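Long-range contacts in 3-ketosteroid-delta4-5alpha-dehydrogenase (Rhodococcus jostii, PDB 4AT2), which probably catalyses the FAD-dependent introduction of a double bond between C4 and C5 of 5alpha-3-ketosteroids during steroid breakdown: residues F111-A115 and F175-A179; I320-I324 and K423-W427; R476-C482 and S491-G495. All coordinates share one frame; numbering follows the deposited sequence.

Contact 1 (F111-A115 and F175-A179); sequences FMMAA and FNEIA
Phe-111 and Phe-175 are brought together by their first torsions. In Phe-111, CG stands anti to the backbone N (chi1 171°), and the ring leans toward the later residues of its helix. In Phe-175, CG lies anti to the carbonyl carbon (chi1 -54°), and the ring reaches across to Ala-114 and Ala-115. The two rings form an offset edge-to-face pair. Their centroids are 5.5 Å apart and their planes meet at 79°, with the edge of Phe-111 turned to the face of Phe-175. The same edge also meets the root of the other side chain: Phe-111 CE1 is 3.6 Å from Phe-175 CB, close to the plane of the Phe-111 ring.

Ala-115 contributes to both rings. Its CB lies over one face of Phe-111 within the helix. It also lies over one face of Phe-175, a CH-pi contact with CB 3.8 Å from the ring centroid. The backbone comes close as well, with Ala-115 CA 3.5 Å from Phe-175 CZ. This is a helix-to-loop contact of the FAD-binding fold. It joins the last turn of helix 105-115 to a 3-10 turn in the loop between strands 164-165 and 185-186. The carbonyl O of Phe-175 holds that turn, accepting hydrogen bonds from the backbone N of both Ile-178 and Ala-179. No hydrogen bond crosses between the segments.

Smaller groups fill in around the rings. Ala-114 CB is 3.9 Å from Phe-175 CD1 and 4.0 Å from Ile-178 CG2. Ala-179 CB lies 3.9 Å from Phe-111 CB, near the closest approach of the two backbones. Beyond the segments, Phe-111 also touches Tyr-88, Glu-170 and Arg-184.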
ATOM      1  N   PHE A 111      -3.387  -1.025 -22.004  1.00  8.60           N
ATOM      2  CA  PHE A 111      -2.147  -1.455 -21.379  1.00  8.33           C
ATOM      3  C   PHE A 111      -1.940  -0.788 -20.016  1.00  8.36           C
ATOM      4  O   PHE A 111      -1.616  -1.460 -19.023  1.00  8.11           O
ATOM      5  CB  PHE A 111      -0.912  -1.190 -22.258  1.00  8.17           C
ATOM      6  CG  PHE A 111       0.371  -1.428 -21.520  1.00  7.92           C
ATOM      7  CD1 PHE A 111       0.844  -2.728 -21.327  1.00  7.82           C
ATOM      8  CD2 PHE A 111       1.055  -0.368 -20.930  1.00  7.93           C
ATOM      9  CE1 PHE A 111       2.003  -2.963 -20.602  1.00  7.74           C
ATOM     10  CE2 PHE A 111       2.210  -0.596 -20.199  1.00  7.73           C
ATOM     11  CZ  PHE A 111       2.686  -1.893 -20.040  1.00  7.74           C
ATOM     12  N   MET A 112      -2.082   0.532 -19.978  1.00  8.55           N
ATOM     13  CA  MET A 112      -1.746   1.278 -18.761  1.00  8.72           C
ATOM     14  C   MET A 112      -2.665   0.916 -17.594  1.00  8.99           C
ATOM     15  O   MET A 112      -2.202   0.778 -16.467  1.00  9.12           O
ATOM     16  CB  MET A 112      -1.759   2.788 -19.012  1.00  8.86           C
ATOM     17  CG  MET A 112      -0.607   3.247 -19.903  1.00  8.89           C
ATOM     18  SD  MET A 112      -0.644   5.019 -20.239  1.00  9.13           S
ATOM     19  CE  MET A 112       0.046   5.691 -18.722  1.00  9.00           C
ATOM     20  N   MET A 113      -3.959   0.759 -17.866  1.00  9.53           N
ATOM     21  CA  MET A 113      -4.915   0.360 -16.816  1.00  9.90           C
ATOM     22  C   MET A 113      -4.528  -0.993 -16.218  1.00  9.89           C
ATOM     23  O   MET A 113      -4.601  -1.195 -14.999  1.00 10.20           O
ATOM     24  CB  MET A 113      -6.353   0.304 -17.361  1.00 10.69           C
ATOM     25  CG  MET A 113      -6.948   1.660 -17.710  1.00 11.44           C
ATOM     26  SD  MET A 113      -6.959   2.830 -16.335  1.00 12.64           S
ATOM     27  CE  MET A 113      -8.058   1.999 -15.182  1.00 12.75           C
ATOM     28  N   ALA A 114      -4.094  -1.914 -17.078  1.00  9.74           N
ATOM     29  CA  ALA A 114      -3.711  -3.253 -16.628  1.00  9.65           C
ATOM     30  C   ALA A 114      -2.385  -3.277 -15.873  1.00  9.66           C
ATOM     31  O   ALA A 114      -2.255  -3.991 -14.874  1.00 10.03           O
ATOM     32  CB  ALA A 114      -3.658  -4.207 -17.819  1.00  9.89           C
ATOM     33  N   ALA A 115      -1.408  -2.501 -16.346  1.00  9.14           N
ATOM     34  CA  ALA A 115      -0.033  -2.601 -15.859  1.00  9.09           C
ATOM     35  C   ALA A 115       0.273  -1.678 -14.696  1.00  8.92           C
ATOM     36  O   ALA A 115       1.212  -1.935 -13.947  1.00  9.08           O
ATOM     37  CB  ALA A 115       0.963  -2.356 -16.991  1.00  9.02           C
ATOM     38  N   PHE A 175       0.810  -8.857 -20.208  1.00  8.99           N
ATOM     39  CA  PHE A 175       0.216  -7.716 -20.916  1.00  9.31           C
ATOM     40  C   PHE A 175       0.137  -7.874 -22.419  1.00  9.63           C
ATOM     41  O   PHE A 175      -0.748  -7.302 -23.047  1.00  9.67           O
ATOM     42  CB  PHE A 175       0.917  -6.414 -20.510  1.00  9.40           C
ATOM     43  CG  PHE A 175       0.933  -6.220 -19.029  1.00  9.45           C
ATOM     44  CD1 PHE A 175      -0.270  -6.124 -18.326  1.00  9.55           C
ATOM     45  CD2 PHE A 175       2.132  -6.217 -18.322  1.00  9.40           C
ATOM     46  CE1 PHE A 175      -0.269  -5.998 -16.944  1.00  9.47           C
ATOM     47  CE2 PHE A 175       2.136  -6.086 -16.937  1.00  9.38           C
ATOM     48  CZ  PHE A 175       0.931  -5.984 -16.251  1.00  9.47           C
ATOM     49  N   ASN A 176       1.034  -8.679 -22.983  1.00  9.72           N
ATOM     50  CA  ASN A 176       1.011  -8.927 -24.424  1.00 10.48           C
ATOM     51  C   ASN A 176      -0.217  -9.700 -24.925  1.00 11.83           C
ATOM     52  O   ASN A 176      -0.413  -9.796 -26.143  1.00 12.60           O
ATOM     53  CB  ASN A 176       2.328  -9.560 -24.898  1.00  9.86           C
ATOM     54  CG  ASN A 176       2.579 -10.929 -24.299  1.00  9.48           C
ATOM     55  OD1 ASN A 176       1.823 -11.400 -23.453  1.00  9.16           O
ATOM     56  ND2 ASN A 176       3.649 -11.579 -24.750  1.00  9.36           N
ATOM     57  N   GLU A 177      -1.045 -10.220 -24.008  1.00 12.96           N
ATOM     58  CA  GLU A 177      -2.332 -10.832 -24.387  1.00 15.13           C
ATOM     59  C   GLU A 177      -3.522  -9.950 -24.015  1.00 14.87           C
ATOM     60  O   GLU A 177      -4.679 -10.299 -24.306  1.00 15.59           O
ATOM     61  CB  GLU A 177      -2.509 -12.202 -23.729  1.00 17.69           C
ATOM     62  CG  GLU A 177      -1.276 -13.089 -23.759  1.00 21.83           C
ATOM     63  CD  GLU A 177      -1.227 -14.075 -24.912  1.00 24.89           C
ATOM     64  OE1 GLU A 177      -1.805 -13.805 -25.992  1.00 27.70           O
ATOM     65  OE2 GLU A 177      -0.566 -15.130 -24.733  1.00 27.80           O
ATOM     66  N   ILE A 178      -3.238  -8.816 -23.378  1.00 14.08           N
ATOM     67  CA  ILE A 178      -4.254  -7.885 -22.888  1.00 14.11           C
ATOM     68  C   ILE A 178      -4.350  -6.664 -23.810  1.00 13.22           C
ATOM     69  O   ILE A 178      -5.441  -6.159 -24.082  1.00 13.21           O
ATOM     70  CB  ILE A 178      -3.936  -7.449 -21.430  1.00 14.89           C
ATOM     71  CG1 ILE A 178      -4.054  -8.652 -20.483  1.00 16.03           C
ATOM     72  CG2 ILE A 178      -4.836  -6.312 -20.975  1.00 16.08           C
ATOM     73  CD1 ILE A 178      -3.433  -8.427 -19.120  1.00 16.54           C
ATOM     74  N   ALA A 179      -3.194  -6.209 -24.290  1.00 11.94           N
ATOM     75  CA  ALA A 179      -3.101  -5.085 -25.217  1.00 11.09           C
ATOM     76  C   ALA A 179      -2.121  -5.495 -26.295  1.00 10.59           C
ATOM     77  O   ALA A 179      -1.241  -6.325 -26.046  1.00 10.77           O
ATOM     78  CB  ALA A 179      -2.588  -3.853 -24.496  1.00 10.94           C
TER

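Contact 2 (I320-I324 and K423-W427); sequences IVRGI and KKSEW
Trp-427 rests its indole on Val-321. Trp-427 CB lies 3.9 Å from Val-321 O. Next, CG and CD2 pass under a methyl: Val-321 CG2 sits over one face, 3.4 Å from Trp-427 CD2. This is a close CH-pi contact, nearly straight above the five-membered ring. With Val-321 CG2 anti to its backbone N and CG1 between that N and the carbonyl carbon (chi1 80°), both methyls face the indole. Val-321 CG1 serves the six-membered ring, 3.7 Å from Trp-427 CZ3. At its far rim the indole meets Arg-322. Trp-427 CZ3 points at the centre of one guanidinium face, 3.8 Å from Arg-322 NH2, and the planes stand 74° apart. The guanidinium is held by Glu-366, in a salt bridge to NE, and by Gln-318 O at NH1. With an alanine in place of Trp-427, both Val-321 methyls would probably lose their cover and the guanidinium face its indole edge.

Water 1 joins the Lys-423 ammonium to backbone carbonyls of both segments. It accepts from Lys-423 NZ at 2.7 Å and lies 2.7 Å from Val-321 O and 3.0 Å from Trp-427 O. Lys-423 NZ also bonds to Tyr-409 OH and forms a salt bridge with Glu-336.

The type I turn 320-323 links helix 317-320 to edge strand 324-326, which pairs with strand 356-360. Ile-324 packs on helix 401-413, and segment 423-427 leads from that helix toward strand 435-439 of the same antiparallel sheet.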
ATOM      1  N   ILE A 320      19.534 -11.755 -17.240  1.00  8.28           N
ATOM      2  CA  ILE A 320      18.253 -12.224 -16.701  0.50  8.12           C
ATOM      3  C   ILE A 320      17.465 -13.009 -17.755  1.00  8.12           C
ATOM      4  O   ILE A 320      16.953 -14.101 -17.483  1.00  7.98           O
ATOM      5  CB  ILE A 320      17.402 -11.042 -16.155  0.50  7.96           C
ATOM      6  CG1 ILE A 320      18.111 -10.366 -14.973  0.50  8.01           C
ATOM      7  CG2 ILE A 320      16.016 -11.501 -15.717  0.50  7.82           C
ATOM      8  CD1 ILE A 320      17.471  -9.061 -14.547  0.50  7.80           C
ATOM      9  N   VAL A 321      17.377 -12.453 -18.965  1.00  8.22           N
ATOM     10  CA  VAL A 321      16.529 -13.032 -20.007  1.00  8.30           C
ATOM     11  C   VAL A 321      16.998 -14.412 -20.484  1.00  8.41           C
ATOM     12  O   VAL A 321      16.216 -15.166 -21.063  1.00  8.70           O
ATOM     13  CB  VAL A 321      16.351 -12.044 -21.190  1.00  8.45           C
ATOM     14  CG1 VAL A 321      17.564 -12.072 -22.120  1.00  8.64           C
ATOM     15  CG2 VAL A 321      15.065 -12.331 -21.944  1.00  8.75           C
ATOM     16  N   ARG A 322      18.258 -14.750 -20.212  1.00  8.52           N
ATOM     17  CA  ARG A 322      18.846 -16.003 -20.662  1.00  8.57           C
ATOM     18  C   ARG A 322      18.887 -17.094 -19.591  1.00  8.52           C
ATOM     19  O   ARG A 322      19.400 -18.182 -19.828  1.00  8.72           O
ATOM     20  CB  ARG A 322      20.255 -15.747 -21.221  1.00  9.00           C
ATOM     21  CG  ARG A 322      20.232 -15.001 -22.541  1.00  9.18           C
ATOM     22  CD  ARG A 322      21.628 -14.553 -22.965  1.00  9.61           C
ATOM     23  NE  ARG A 322      21.578 -14.062 -24.337  1.00  9.90           N
ATOM     24  CZ  ARG A 322      21.217 -12.829 -24.696  1.00  9.78           C
ATOM     25  NH1 ARG A 322      20.915 -11.898 -23.786  1.00  9.52           N
ATOM     26  NH2 ARG A 322      21.168 -12.529 -25.991  1.00 10.02           N
ATOM     27  N   GLY A 323      18.336 -16.807 -18.415  1.00  8.37           N
ATOM     28  CA  GLY A 323      18.218 -17.828 -17.380  1.00  8.39           C
ATOM     29  C   GLY A 323      16.799 -17.924 -16.853  1.00  8.19           C
ATOM     30  O   GLY A 323      15.847 -17.433 -17.482  1.00  8.28           O
ATOM     31  N   ILE A 324      16.650 -18.553 -15.689  1.00  7.99           N
ATOM     32  CA  ILE A 324      15.385 -18.484 -14.964  1.00  7.83           C
ATOM     33  C   ILE A 324      15.589 -17.876 -13.590  1.00  7.77           C
ATOM     34  O   ILE A 324      16.580 -18.163 -12.902  1.00  7.69           O
ATOM     35  CB  ILE A 324      14.676 -19.849 -14.857  1.00  7.88           C
ATOM     36  CG1 ILE A 324      15.563 -20.902 -14.169  1.00  8.21           C
ATOM     37  CG2 ILE A 324      14.290 -20.320 -16.251  1.00  7.86           C
ATOM     38  CD1 ILE A 324      14.789 -22.134 -13.727  1.00  8.48           C
ATOM     39  N   LYS A 423       7.036 -16.697 -20.714  1.00  8.22           N
ATOM     40  CA  LYS A 423       8.183 -16.069 -21.374  1.00  8.27           C
ATOM     41  C   LYS A 423       8.093 -16.373 -22.881  1.00  8.48           C
ATOM     42  O   LYS A 423       7.756 -17.486 -23.277  1.00  8.68           O
ATOM     43  CB  LYS A 423       9.495 -16.582 -20.759  1.00  8.24           C
ATOM     44  CG  LYS A 423      10.764 -16.090 -21.453  1.00  8.44           C
ATOM     45  CD  LYS A 423      11.994 -16.366 -20.608  1.00  8.58           C
ATOM     46  CE  LYS A 423      12.202 -17.863 -20.380  1.00  8.65           C
ATOM     47  NZ  LYS A 423      13.312 -18.075 -19.401  1.00  9.22           N
ATOM     48  N   LYS A 424       8.377 -15.369 -23.716  1.00  8.24           N
ATOM     49  CA  LYS A 424       8.341 -15.570 -25.162  1.00  8.62           C
ATOM     50  C   LYS A 424       9.268 -16.690 -25.622  1.00  8.84           C
ATOM     51  O   LYS A 424      10.382 -16.840 -25.118  1.00  8.66           O
ATOM     52  CB  LYS A 424       8.699 -14.279 -25.878  1.00  8.69           C
ATOM     53  CG  LYS A 424       7.623 -13.203 -25.743  1.00  8.70           C
ATOM     54  CD  LYS A 424       7.879 -12.029 -26.694  1.00  8.82           C
ATOM     55  CE  LYS A 424       9.199 -11.312 -26.417  1.00  9.02           C
ATOM     56  NZ  LYS A 424       9.294 -10.761 -25.026  1.00  8.80           N
ATOM     57  N   SER A 425       8.789 -17.439 -26.610  1.00  9.37           N
ATOM     58  CA  SER A 425       9.468 -18.633 -27.103  1.00  9.85           C
ATOM     59  C   SER A 425      10.915 -18.396 -27.542  1.00 10.09           C
ATOM     60  O   SER A 425      11.769 -19.260 -27.361  1.00  9.79           O
ATOM     61  CB  SER A 425       8.654 -19.246 -28.239  1.00 10.62           C
ATOM     62  OG  SER A 425       9.151 -20.523 -28.550  1.00 11.33           O
ATOM     63  N   GLU A 426      11.198 -17.217 -28.088  1.00 10.45           N
ATOM     64  CA  GLU A 426      12.556 -16.852 -28.500  0.50 10.70           C
ATOM     65  C   GLU A 426      13.586 -16.940 -27.365  1.00 10.76           C
ATOM     66  O   GLU A 426      14.781 -17.121 -27.610  1.00 11.30           O
ATOM     67  CB  GLU A 426      12.571 -15.443 -29.114  0.50 10.88           C
ATOM     68  CG  GLU A 426      11.694 -14.420 -28.391  0.50 10.87           C
ATOM     69  CD  GLU A 426      10.317 -14.228 -29.036  0.50 10.93           C
ATOM     70  OE1 GLU A 426       9.567 -15.222 -29.221  0.50 10.76           O
ATOM     71  OE2 GLU A 426       9.969 -13.060 -29.351  0.50 11.17           O
ATOM     72  N   TRP A 427      13.122 -16.788 -26.120  1.00 10.20           N
ATOM     73  CA  TRP A 427      14.009 -16.866 -24.952  1.00 10.02           C
ATOM     74  C   TRP A 427      13.913 -18.187 -24.222  1.00  9.95           C
ATOM     75  O   TRP A 427      14.525 -18.360 -23.161  1.00 10.73           O
ATOM     76  CB  TRP A 427      13.679 -15.747 -23.968  1.00  9.77           C
ATOM     77  CG  TRP A 427      13.916 -14.376 -24.542  1.00  9.70           C
ATOM     78  CD1 TRP A 427      12.973 -13.384 -24.785  1.00  9.63           C
ATOM     79  CD2 TRP A 427      15.192 -13.815 -24.985  1.00  9.74           C
ATOM     80  NE1 TRP A 427      13.566 -12.269 -25.321  1.00  9.95           N
ATOM     81  CE2 TRP A 427      14.902 -12.467 -25.470  1.00  9.76           C
ATOM     82  CE3 TRP A 427      16.511 -14.279 -25.018  1.00 10.12           C
ATOM     83  CZ2 TRP A 427      15.898 -11.634 -25.967  1.00 10.14           C
ATOM     84  CZ3 TRP A 427      17.503 -13.428 -25.519  1.00 10.20           C
ATOM     85  CH2 TRP A 427      17.198 -12.143 -25.982  1.00 10.01           C
TER
HETATM   86  O   HOH W   1      15.744 -17.739 -20.488  1.00 11.00           O

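Contact 3 (R476-C482 and S491-G495). With FAD (flavin-adenine dinucleotide), chain D.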
ATOM      1  N   ARG A 476       6.197  14.421  -9.226  1.00  8.84           N
ATOM      2  CA  ARG A 476       6.140  13.392  -8.181  1.00  8.99           C
ATOM      3  C   ARG A 476       5.681  13.869  -6.798  1.00  8.82           C
ATOM      4  O   ARG A 476       5.647  13.079  -5.855  1.00  9.02           O
ATOM      5  CB  ARG A 476       7.425  12.543  -8.125  1.00  9.33           C
ATOM      6  CG  ARG A 476       7.612  11.650  -9.368  1.00  9.68           C
ATOM      7  CD  ARG A 476       6.724  10.389  -9.398  1.00  9.86           C
ATOM      8  NE  ARG A 476       5.282  10.683  -9.512  1.00 10.22           N
ATOM      9  CZ  ARG A 476       4.686  11.129 -10.622  1.00 10.11           C
ATOM     10  NH1 ARG A 476       5.397  11.337 -11.731  1.00 10.34           N
ATOM     11  NH2 ARG A 476       3.373  11.391 -10.625  1.00 10.20           N
ATOM     12  N   CYS A 477       5.264  15.132  -6.681  1.00  8.82           N
ATOM     13  CA  CYS A 477       4.492  15.500  -5.494  1.00  8.77           C
ATOM     14  C   CYS A 477       3.021  15.108  -5.647  1.00  8.60           C
ATOM     15  O   CYS A 477       2.239  15.267  -4.711  1.00  8.47           O
ATOM     16  CB  CYS A 477       4.647  16.981  -5.134  1.00  8.87           C
ATOM     17  SG  CYS A 477       3.899  18.181  -6.263  1.00  9.59           S
ATOM     18  N   THR A 478       2.661  14.570  -6.815  1.00  8.49           N
ATOM     19  CA  THR A 478       1.276  14.156  -7.081  1.00  8.62           C
ATOM     20  C   THR A 478       1.186  12.668  -7.375  1.00  8.81           C
ATOM     21  O   THR A 478       2.169  12.046  -7.804  1.00  8.58           O
ATOM     22  CB  THR A 478       0.654  14.903  -8.283  1.00  8.68           C
ATOM     23  OG1 THR A 478       1.195  14.400  -9.514  1.00  8.61           O
ATOM     24  CG2 THR A 478       0.907  16.399  -8.176  1.00  8.84           C
ATOM     25  N   SER A 479      -0.004  12.108  -7.160  1.00  8.86           N
ATOM     26  CA  SER A 479      -0.326  10.790  -7.705  1.00  9.11           C
ATOM     27  C   SER A 479      -0.641  10.989  -9.187  1.00  9.28           C
ATOM     28  O   SER A 479      -1.590  11.693  -9.534  1.00  9.16           O
ATOM     29  CB  SER A 479      -1.530  10.205  -6.959  1.00  9.34           C
ATOM     30  OG  SER A 479      -1.813   8.878  -7.367  1.00  9.83           O
ATOM     31  N   GLY A 480       0.179  10.399 -10.057  1.00  9.31           N
ATOM     32  CA  GLY A 480       0.055  10.604 -11.514  1.00  9.58           C
ATOM     33  C   GLY A 480      -0.596   9.420 -12.203  1.00  9.73           C
ATOM     34  O   GLY A 480      -1.596   8.874 -11.720  1.00 10.16           O
ATOM     35  N   VAL A 481      -0.034   9.002 -13.332  1.00  9.50           N
ATOM     36  CA  VAL A 481      -0.627   7.859 -14.024  1.00  9.26           C
ATOM     37  C   VAL A 481      -0.436   6.546 -13.256  1.00  9.30           C
ATOM     38  O   VAL A 481      -1.333   5.710 -13.263  1.00  9.46           O
ATOM     39  CB  VAL A 481      -0.189   7.752 -15.503  1.00  9.13           C
ATOM     40  CG1 VAL A 481      -0.647   8.997 -16.268  1.00  9.06           C
ATOM     41  CG2 VAL A 481       1.321   7.561 -15.630  1.00  9.21           C
ATOM     42  N   CYS A 482       0.701   6.372 -12.583  1.00  9.06           N
ATOM     43  CA  CYS A 482       0.952   5.114 -11.857  1.00  9.32           C
ATOM     44  C   CYS A 482       0.276   5.063 -10.499  1.00  9.35           C
ATOM     45  O   CYS A 482       0.499   5.939  -9.658  1.00 10.23           O
ATOM     46  CB  CYS A 482       2.453   4.874 -11.661  1.00  9.08           C
ATOM     47  SG  CYS A 482       3.367   4.678 -13.195  1.00  9.82           S
ATOM     48  N   SER A 491       7.082   8.812 -15.254  1.00  8.56           N
ATOM     49  CA  SER A 491       7.275   9.949 -14.369  1.00  8.78           C
ATOM     50  C   SER A 491       7.632  11.222 -15.140  1.00  8.91           C
ATOM     51  O   SER A 491       7.025  12.285 -14.913  1.00  9.11           O
ATOM     52  CB  SER A 491       8.310   9.652 -13.297  1.00  9.13           C
ATOM     53  OG  SER A 491       8.293  10.734 -12.385  1.00  9.63           O
ATOM     54  N   LEU A 492       8.597  11.137 -16.054  1.00  9.03           N
ATOM     55  CA  LEU A 492       8.879  12.289 -16.928  1.00  9.27           C
ATOM     56  C   LEU A 492       7.692  12.577 -17.855  1.00  9.13           C
ATOM     57  O   LEU A 492       7.398  13.740 -18.159  1.00  8.97           O
ATOM     58  CB  LEU A 492      10.163  12.083 -17.751  1.00  9.80           C
ATOM     59  CG  LEU A 492      11.488  11.947 -16.980  1.00 10.42           C
ATOM     60  CD1 LEU A 492      12.672  12.032 -17.940  1.00 10.64           C
ATOM     61  CD2 LEU A 492      11.623  12.942 -15.835  1.00 10.87           C
ATOM     62  N   GLY A 493       7.005  11.520 -18.279  1.00  8.98           N
ATOM     63  CA  GLY A 493       5.801  11.660 -19.093  1.00  9.01           C
ATOM     64  C   GLY A 493       4.677  12.392 -18.384  1.00  8.94           C
ATOM     65  O   GLY A 493       4.194  13.420 -18.876  1.00  8.95           O
ATOM     66  N   ASP A 494       4.236  11.883 -17.234  1.00  8.85           N
ATOM     67  CA  ASP A 494       3.129  12.558 -16.569  1.00  8.94           C
ATOM     68  C   ASP A 494       3.542  13.896 -15.938  1.00  8.84           C
ATOM     69  O   ASP A 494       2.740  14.828 -15.885  1.00  8.66           O
ATOM     70  CB  ASP A 494       2.253  11.626 -15.684  1.00  9.10           C
ATOM     71  CG  ASP A 494       2.822  11.359 -14.293  1.00  9.35           C
ATOM     72  OD1 ASP A 494       3.525  12.211 -13.713  1.00  9.88           O
ATOM     73  OD2 ASP A 494       2.484  10.280 -13.738  1.00  9.57           O
ATOM     74  N   GLY A 495       4.816  14.011 -15.545  1.00  8.73           N
ATOM     75  CA  GLY A 495       5.331  15.268 -14.991  1.00  8.63           C
ATOM     76  C   GLY A 495       5.300  16.371 -16.037  1.00  8.76           C
ATOM     77  O   GLY A 495       4.850  17.487 -15.769  1.00  8.79           O
TER
HETATM   78  PA  FAD D1492      12.432  16.958 -10.038  1.00 11.69           P
HETATM   79  O1A FAD D1492      12.794  16.818 -11.465  1.00 12.46           O
HETATM   80  O2A FAD D1492      13.312  16.363  -9.021  1.00 12.25           O
HETATM   81  O5B FAD D1492      12.269  18.521  -9.726  1.00 11.43           O
HETATM   82  C5B FAD D1492      11.865  18.974  -8.430  1.00 11.28           C
HETATM   83  C4B FAD D1492      12.640  20.260  -8.098  1.00 11.54           C
HETATM   84  O4B FAD D1492      12.063  20.743  -6.866  1.00 11.14           O
HETATM   85  C3B FAD D1492      14.109  19.930  -7.804  1.00 11.63           C
HETATM   86  O3B FAD D1492      14.960  20.791  -8.603  1.00 11.90           O
HETATM   87  C2B FAD D1492      14.254  20.200  -6.302  1.00 11.69           C
HETATM   88  O2B FAD D1492      15.579  20.710  -5.997  1.00 11.83           O
HETATM   89  C1B FAD D1492      13.175  21.256  -6.066  1.00 11.54           C
HETATM   90  N9A FAD D1492      12.699  21.329  -4.667  1.00 11.47           N
HETATM   91  C8A FAD D1492      12.575  20.346  -3.767  1.00 11.66           C
HETATM   92  N7A FAD D1492      12.097  20.871  -2.641  1.00 11.94           N
HETATM   93  C5A FAD D1492      11.906  22.190  -2.837  1.00 11.90           C
HETATM   94  C6A FAD D1492      11.452  23.204  -2.059  1.00 12.02           C
HETATM   95  N6A FAD D1492      11.073  22.941  -0.809  1.00 12.56           N
HETATM   96  N1A FAD D1492      11.369  24.465  -2.516  1.00 11.69           N
HETATM   97  C2A FAD D1492      11.743  24.760  -3.818  1.00 11.81           C
HETATM   98  N3A FAD D1492      12.212  23.715  -4.609  1.00 11.61           N
HETATM   99  C4A FAD D1492      12.282  22.459  -4.094  1.00 11.62           C
HETATM  100  N1  FAD D1492      11.533   8.603 -14.688  1.00 11.05           N
HETATM  101  C2  FAD D1492      11.118   8.530 -16.006  1.00 11.17           C
HETATM  102  O2  FAD D1492       9.945   8.749 -16.276  1.00 10.82           O
HETATM  103  N3  FAD D1492      12.035   8.211 -17.018  1.00 11.25           N
HETATM  104  C4  FAD D1492      13.364   7.927 -16.700  1.00 11.44           C
HETATM  105  O4  FAD D1492      14.139   7.635 -17.615  1.00 11.60           O
HETATM  106  C4X FAD D1492      13.781   7.994 -15.365  1.00 11.51           C
HETATM  107  N5  FAD D1492      15.058   7.702 -15.017  1.00 12.24           N
HETATM  108  C5X FAD D1492      15.371   7.548 -13.716  1.00 12.29           C
HETATM  109  C6  FAD D1492      16.605   7.001 -13.349  1.00 12.47           C
HETATM  110  C7  FAD D1492      16.948   6.852 -12.003  1.00 12.80           C
HETATM  111  C7M FAD D1492      18.206   6.296 -11.692  1.00 13.33           C
HETATM  112  C8  FAD D1492      16.037   7.244 -11.000  1.00 12.79           C
HETATM  113  C8M FAD D1492      16.321   7.128  -9.623  1.00 12.48           C
HETATM  114  C9  FAD D1492      14.811   7.801 -11.370  1.00 12.40           C
HETATM  115  C9A FAD D1492      14.464   7.932 -12.723  1.00 12.12           C
HETATM  116  N10 FAD D1492      13.261   8.439 -13.090  1.00 11.50           N
HETATM  117  C10 FAD D1492      12.867   8.332 -14.366  1.00 11.42           C
HETATM  118  C1' FAD D1492      12.384   9.184 -12.150  1.00 11.20           C
HETATM  119  C2' FAD D1492      12.417  10.683 -12.486  1.00 11.14           C
HETATM  120  O2' FAD D1492      13.795  11.058 -12.519  1.00 11.97           O
HETATM  121  C3' FAD D1492      11.679  11.507 -11.418  1.00 10.51           C
HETATM  122  O3' FAD D1492      10.539  10.807 -10.889  1.00 10.13           O
HETATM  123  C4' FAD D1492      11.232  12.849 -12.019  1.00 10.67           C
HETATM  124  O4' FAD D1492      12.393  13.517 -12.537  1.00 10.46           O
HETATM  125  C5' FAD D1492      10.574  13.727 -10.953  1.00 10.44           C
HETATM  126  O5' FAD D1492      10.101  14.932 -11.585  1.00 10.70           O
HETATM  127  P   FAD D1492       9.657  16.194 -10.685  1.00 10.90           P
HETATM  128  O1P FAD D1492       8.575  15.816  -9.771  1.00 10.00           O
HETATM  129  O2P FAD D1492       9.488  17.363 -11.612  1.00 10.09           O
HETATM  130  O3P FAD D1492      10.945  16.365  -9.700  1.00 11.06           O
HETATM  131  O   HOH W   2       2.226  14.592 -12.683  1.00 11.98           O
HETATM  132  O   HOH W   3       3.049   8.154 -12.235  1.00  9.54           O
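The guanidinium of Arg-476 has Asp-494 OD1 and Ser-491 OG at its edge, while water 3 lies over one face toward the rim. The guanidinium plane stands at 68° to the Asp-494 carboxylate. Both end nitrogens grip one oxygen: Arg-476 NH1 is 2.9 Å and Arg-476 NH2 3.2 Å from Asp-494 OD1, on its syn side but from opposite faces of the carboxylate plane. Arg-476 NH1 also donates in its own plane to Ser-491 OG, at 3.0 Å. NH2 donates to Thr-478 O. Bends at chi2 (-77°) and chi3 curl the arginine chain past Ser-491 OG to reach Asp-494.

Asp-494 OD2 takes the backbone N of Val-481 at 2.9 Å, from above the carboxylate plane (36° out of it). Water 3 donates to OD2 and accepts from Cys-482 N. Gly-480 CA is only 3.3 Å from Asp-494 OD2, where a side chain would collide.

The cofactor completes the network. Arg-476 N donates to FAD O1P at 2.8 Å, and Ser-491 OG bonds to FAD O3' at 2.7 Å. Leu-492 N donates almost straight to the flavin O2. Leu-492 lies near the start of helix 490-507, so the helix end would probably add positive potential and steady negative charge on the reduced flavin. The buried aspartate is likely to stay ionised beside the arginine. Their ion pair ties the loop whose Arg-476 N meets the FAD phosphate to the helix whose Leu-492 N meets the flavin.

Overall arrangement
From the N terminus, contact 1 closes first. It brings the loop after strand 164-165 back onto helix 105-115. Contact 2 then closes the longest excursion, 98 residues, at one edge of the chain's antiparallel four-stranded sheet. Contact 3 closes a short loop, eight residues between its segments, where the chain passes from strand 471-473 of the parallel sheet to helix 490-507, at the FAD. The three loops follow in series; none nests in or crosses another. Contacts 1 and 3 touch through Met-112 and Val-481, which both pack on Ile-125 of helix 122-130. Contact 2 is remote from contact 3, about 20 Å between nearest atoms, but approaches contact 1 to about 4 Å without touching.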